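Local coordinates for TetR family transcription regulator (Marinobacter aquaeolei, PDB 3PAS), which probably binds DNA at regulatory sites as a TetR-family transcription factor, through a helix-turn-helix motif, at residues 56-69 with 114-127. Numbering follows the deposited sequence.
Sequences LLATFYYVSDQVID and WMTPEIQARNESRA
Arg122 leaves its helix with CG anti to the backbone N (chi1 -178°) and bends at chi2 (-83°), which lays its guanidinium flat over one face of Tyr61, Arg122 CZ 3.4 Å from Tyr61 CD1, in an off-centre cation-pi stack. A flat cation suits this place because its edge serves Asp65: NH2 gives OD2 a straight bond of 2.9 Å on the syn lone pair, while NH1 approaches OD1 so closely that the length is doubtful. With the guanidinium of Arg122 gone, as in an alanine here, Asp65 would probably keep only the out-of-plane charge of Arg126 across this interface, and the Tyr61 face would lose its cation. Arg126 takes Asp69 side-on, NH2 to OD2 at 2.9 Å, and presents a guanidinium face to Asp65, completing a four-residue salt-bridge network. Asn123 sits as a knob among Phe60, Tyr61, Ser64 and Ile68; its amide N-H suits buried Ser64 OG (ND2 to OG 3.1 Å), whose small hydroxyl accepts it while donating to Phe60 O. Ile119 suits a buried place because its branches meet different partners, CG2 3.4 Å from Phe60 CE2 and CD1 against Leu57 CD1; Leu56 CD1 makes a CH-pi contact over Trp114. Helix 117-126 lies 25° from residues 56-69, joining the TetR-type C-terminal domain to the helix after the predicted helix-turn-helix; Phe60 also stacks on Phe109 of helix 100-110, and helix 5-24 meets Thr59, Tyr62 and Val63.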
# COMPACT_ATOMS: atom_id res chain seq x y z
N LEU B 56 -23.01 -7.43 -1.19
CA LEU B 56 -21.56 -7.14 -1.14
C LEU B 56 -20.81 -7.74 -2.35
O LEU B 56 -19.95 -7.09 -2.93
CB LEU B 56 -20.97 -7.66 0.16
CG LEU B 56 -21.42 -7.05 1.48
CD1 LEU B 56 -20.65 -7.67 2.68
CD2 LEU B 56 -21.37 -5.49 1.57
N LEU B 57 -21.13 -8.97 -2.73
CA LEU B 57 -20.53 -9.61 -3.88
C LEU B 57 -20.91 -8.90 -5.17
O LEU B 57 -20.03 -8.62 -5.98
CB LEU B 57 -20.94 -11.08 -3.99
CG LEU B 57 -20.20 -11.94 -5.03
CD1 LEU B 57 -18.64 -11.77 -4.96
CD2 LEU B 57 -20.63 -13.40 -4.83
N ALA B 58 -22.20 -8.64 -5.37
CA ALA B 58 -22.69 -7.93 -6.56
C ALA B 58 -22.01 -6.55 -6.68
O ALA B 58 -21.72 -6.06 -7.79
CB ALA B 58 -24.26 -7.79 -6.54
N THR B 59 -21.81 -5.90 -5.55
CA THR B 59 -21.17 -4.59 -5.49
C THR B 59 -19.70 -4.74 -5.91
O THR B 59 -19.17 -3.90 -6.63
CB THR B 59 -21.30 -3.91 -4.08
OG1 THR B 59 -22.70 -3.70 -3.76
CG2 THR B 59 -20.64 -2.50 -4.07
N PHE B 60 -19.05 -5.80 -5.43
CA PHE B 60 -17.66 -6.03 -5.81
C PHE B 60 -17.57 -6.20 -7.34
O PHE B 60 -16.70 -5.59 -8.00
CB PHE B 60 -17.07 -7.22 -5.08
CG PHE B 60 -15.64 -7.47 -5.43
CD1 PHE B 60 -14.69 -6.64 -4.99
CD2 PHE B 60 -15.30 -8.49 -6.28
CE1 PHE B 60 -13.33 -6.84 -5.33
CE2 PHE B 60 -13.97 -8.72 -6.60
CZ PHE B 60 -13.01 -7.90 -6.15
N TYR B 61 -18.47 -6.98 -7.91
CA TYR B 61 -18.49 -7.15 -9.37
C TYR B 61 -18.84 -5.92 -10.15
O TYR B 61 -18.31 -5.69 -11.25
CB TYR B 61 -19.42 -8.30 -9.77
CG TYR B 61 -18.91 -9.65 -9.38
CD1 TYR B 61 -17.56 -9.97 -9.50
CD2 TYR B 61 -19.79 -10.65 -8.99
CE1 TYR B 61 -17.09 -11.24 -9.17
CE2 TYR B 61 -19.32 -11.93 -8.67
CZ TYR B 61 -17.97 -12.21 -8.77
OH TYR B 61 -17.48 -13.46 -8.45
N TYR B 62 -19.76 -5.13 -9.62
CA TYR B 62 -20.10 -3.85 -10.21
C TYR B 62 -18.86 -2.91 -10.23
O TYR B 62 -18.54 -2.27 -11.26
CB TYR B 62 -21.22 -3.22 -9.39
CG TYR B 62 -21.50 -1.77 -9.67
CD1 TYR B 62 -22.21 -1.39 -10.78
CD2 TYR B 62 -21.09 -0.77 -8.78
CE1 TYR B 62 -22.51 -0.07 -11.02
CE2 TYR B 62 -21.39 0.54 -9.02
CZ TYR B 62 -22.11 0.89 -10.16
OH TYR B 62 -22.42 2.22 -10.45
N VAL B 63 -18.17 -2.83 -9.10
CA VAL B 63 -17.00 -1.96 -8.98
C VAL B 63 -15.88 -2.47 -9.95
O VAL B 63 -15.35 -1.73 -10.78
CB VAL B 63 -16.54 -1.89 -7.51
CG1 VAL B 63 -15.17 -1.29 -7.40
CG2 VAL B 63 -17.59 -1.11 -6.62
N SER B 64 -15.59 -3.75 -9.85
CA SER B 64 -14.58 -4.40 -10.68
C SER B 64 -14.91 -4.30 -12.17
O SER B 64 -14.04 -3.98 -13.00
CB SER B 64 -14.41 -5.88 -10.27
OG SER B 64 -14.05 -5.99 -8.90
N ASP B 65 -16.15 -4.58 -12.54
CA ASP B 65 -16.55 -4.45 -13.95
C ASP B 65 -16.42 -3.05 -14.52
O ASP B 65 -15.93 -2.87 -15.64
CB ASP B 65 -17.95 -4.97 -14.18
CG ASP B 65 -18.04 -6.47 -13.93
OD1 ASP B 65 -16.97 -7.10 -13.75
OD2 ASP B 65 -19.15 -6.99 -13.87
N GLN B 66 -16.89 -2.06 -13.78
CA GLN B 66 -16.73 -0.67 -14.19
C GLN B 66 -15.27 -0.34 -14.48
O GLN B 66 -14.96 0.24 -15.54
CB GLN B 66 -17.19 0.27 -13.07
CG GLN B 66 -18.65 0.42 -13.11
CD GLN B 66 -19.04 1.55 -12.32
OE1 GLN B 66 -18.88 2.70 -12.76
NE2 GLN B 66 -19.55 1.28 -11.11
N VAL B 67 -14.41 -0.66 -13.52
CA VAL B 67 -13.00 -0.37 -13.66
C VAL B 67 -12.30 -1.20 -14.72
O VAL B 67 -11.55 -0.64 -15.53
CB VAL B 67 -12.23 -0.49 -12.32
CG1 VAL B 67 -10.74 -0.37 -12.56
CG2 VAL B 67 -12.72 0.59 -11.33
N ILE B 68 -12.48 -2.52 -14.70
CA ILE B 68 -11.83 -3.42 -15.69
C ILE B 68 -12.26 -3.05 -17.10
O ILE B 68 -11.42 -2.94 -18.01
CB ILE B 68 -12.16 -4.89 -15.41
CG1 ILE B 68 -11.49 -5.30 -14.09
CG2 ILE B 68 -11.78 -5.78 -16.62
CD1 ILE B 68 -11.88 -6.69 -13.58
N ASP B 69 -13.57 -2.87 -17.31
CA ASP B 69 -14.04 -2.54 -18.66
C ASP B 69 -13.47 -1.22 -19.23
O ASP B 69 -13.13 -1.17 -20.41
CB ASP B 69 -15.56 -2.52 -18.73
CG ASP B 69 -16.17 -3.87 -18.42
OD1 ASP B 69 -15.43 -4.89 -18.42
OD2 ASP B 69 -17.38 -3.92 -18.14
N TRP B 114 -14.46 -12.00 2.74
CA TRP B 114 -15.38 -12.25 1.63
C TRP B 114 -14.67 -12.65 0.34
O TRP B 114 -15.31 -13.14 -0.59
CB TRP B 114 -16.25 -11.00 1.29
CG TRP B 114 -17.11 -10.57 2.39
CD1 TRP B 114 -16.95 -9.48 3.15
CD2 TRP B 114 -18.27 -11.24 2.86
NE1 TRP B 114 -17.94 -9.42 4.11
CE2 TRP B 114 -18.76 -10.50 3.95
CE3 TRP B 114 -18.92 -12.42 2.49
CZ2 TRP B 114 -19.90 -10.89 4.68
CZ3 TRP B 114 -20.04 -12.80 3.20
CH2 TRP B 114 -20.53 -12.03 4.28
N MSE B 115 -13.38 -12.38 0.26
CA MSE B 115 -12.63 -12.62 -0.96
C MSE B 115 -12.25 -14.09 -1.04
O MSE B 115 -11.88 -14.71 -0.04
CB MSE B 115 -11.37 -11.72 -1.00
CG MSE B 115 -10.59 -11.81 -2.30
SE MSE B 115 -11.62 -11.09 -3.78
CE MSE B 115 -10.19 -11.24 -5.13
N THR B 116 -12.35 -14.65 -2.24
CA THR B 116 -11.98 -16.03 -2.48
C THR B 116 -11.19 -16.14 -3.81
O THR B 116 -11.31 -15.26 -4.68
CB THR B 116 -13.21 -16.95 -2.61
OG1 THR B 116 -13.91 -16.65 -3.82
CG2 THR B 116 -14.20 -16.82 -1.38
N PRO B 117 -10.39 -17.22 -3.97
CA PRO B 117 -9.71 -17.45 -5.25
C PRO B 117 -10.63 -17.52 -6.46
O PRO B 117 -10.22 -17.13 -7.56
CB PRO B 117 -9.04 -18.82 -5.03
CG PRO B 117 -8.82 -18.89 -3.52
CD PRO B 117 -10.01 -18.20 -2.93
N GLU B 118 -11.85 -18.01 -6.29
CA GLU B 118 -12.82 -18.09 -7.38
C GLU B 118 -13.23 -16.67 -7.87
O GLU B 118 -13.45 -16.44 -9.05
CB GLU B 118 -14.06 -18.83 -6.87
CG GLU B 118 -15.23 -19.06 -7.88
CD GLU B 118 -16.61 -19.11 -7.18
OE1 GLU B 118 -17.04 -18.06 -6.65
OE2 GLU B 118 -17.27 -20.19 -7.16
N ILE B 119 -13.39 -15.74 -6.93
CA ILE B 119 -13.77 -14.36 -7.26
C ILE B 119 -12.61 -13.71 -8.06
O ILE B 119 -12.82 -13.15 -9.13
CB ILE B 119 -14.14 -13.56 -6.03
CG1 ILE B 119 -15.44 -14.14 -5.41
CG2 ILE B 119 -14.34 -12.06 -6.38
CD1 ILE B 119 -15.73 -13.64 -4.02
N GLN B 120 -11.40 -13.86 -7.52
CA GLN B 120 -10.14 -13.47 -8.14
C GLN B 120 -10.07 -13.96 -9.56
O GLN B 120 -9.87 -13.17 -10.46
CB GLN B 120 -8.98 -14.09 -7.38
CG GLN B 120 -7.60 -13.92 -7.99
CD GLN B 120 -6.77 -12.97 -7.21
OE1 GLN B 120 -7.23 -11.92 -6.76
NE2 GLN B 120 -5.51 -13.34 -7.01
N ALA B 121 -10.30 -15.26 -9.75
CA ALA B 121 -10.25 -15.90 -11.07
C ALA B 121 -11.27 -15.27 -12.01
O ALA B 121 -10.95 -15.03 -13.20
CB ALA B 121 -10.50 -17.42 -10.95
N ARG B 122 -12.47 -15.00 -11.50
CA ARG B 122 -13.51 -14.37 -12.34
C ARG B 122 -13.05 -12.98 -12.86
O ARG B 122 -13.26 -12.65 -14.02
CB ARG B 122 -14.83 -14.27 -11.57
CG ARG B 122 -16.02 -13.68 -12.36
CD ARG B 122 -16.00 -12.13 -12.35
NE ARG B 122 -17.28 -11.53 -12.71
CZ ARG B 122 -17.50 -10.23 -12.90
NH1 ARG B 122 -16.51 -9.35 -12.78
NH2 ARG B 122 -18.72 -9.82 -13.23
N ASN B 123 -12.47 -12.17 -12.00
CA ASN B 123 -11.91 -10.87 -12.42
C ASN B 123 -10.72 -11.02 -13.43
O ASN B 123 -10.63 -10.28 -14.42
CB ASN B 123 -11.48 -10.07 -11.20
CG ASN B 123 -12.63 -9.26 -10.59
OD1 ASN B 123 -13.76 -9.35 -11.05
ND2 ASN B 123 -12.32 -8.42 -9.59
N GLU B 124 -9.83 -11.97 -13.17
CA GLU B 124 -8.70 -12.26 -14.09
C GLU B 124 -9.24 -12.69 -15.47
O GLU B 124 -8.74 -12.26 -16.53
CB GLU B 124 -7.75 -13.30 -13.48
CG GLU B 124 -7.01 -12.74 -12.26
CD GLU B 124 -6.05 -13.72 -11.55
OE1 GLU B 124 -6.18 -14.94 -11.72
OE2 GLU B 124 -5.19 -13.23 -10.79
N SER B 125 -10.29 -13.50 -15.45
CA SER B 125 -10.98 -13.88 -16.66
C SER B 125 -11.57 -12.71 -17.46
O SER B 125 -11.44 -12.66 -18.68
CB SER B 125 -12.08 -14.87 -16.33
OG SER B 125 -12.64 -15.34 -17.52
N ARG B 126 -12.26 -11.79 -16.79
CA ARG B 126 -12.80 -10.61 -17.49
C ARG B 126 -11.66 -9.75 -18.06
O ARG B 126 -11.76 -9.16 -19.16
CB ARG B 126 -13.61 -9.76 -16.52
CG ARG B 126 -14.48 -8.73 -17.24
CD ARG B 126 -15.41 -8.10 -16.28
NE ARG B 126 -16.37 -7.23 -16.93
CZ ARG B 126 -17.63 -7.54 -17.25
NH1 ARG B 126 -18.14 -8.75 -17.05
NH2 ARG B 126 -18.39 -6.62 -17.79
N ALA B 127 -10.55 -9.71 -17.32
CA ALA B 127 -9.36 -8.97 -17.76
C ALA B 127 -8.36 -9.78 -18.64
O ALA B 127 -7.23 -9.34 -18.87
CB ALA B 127 -8.64 -8.41 -16.55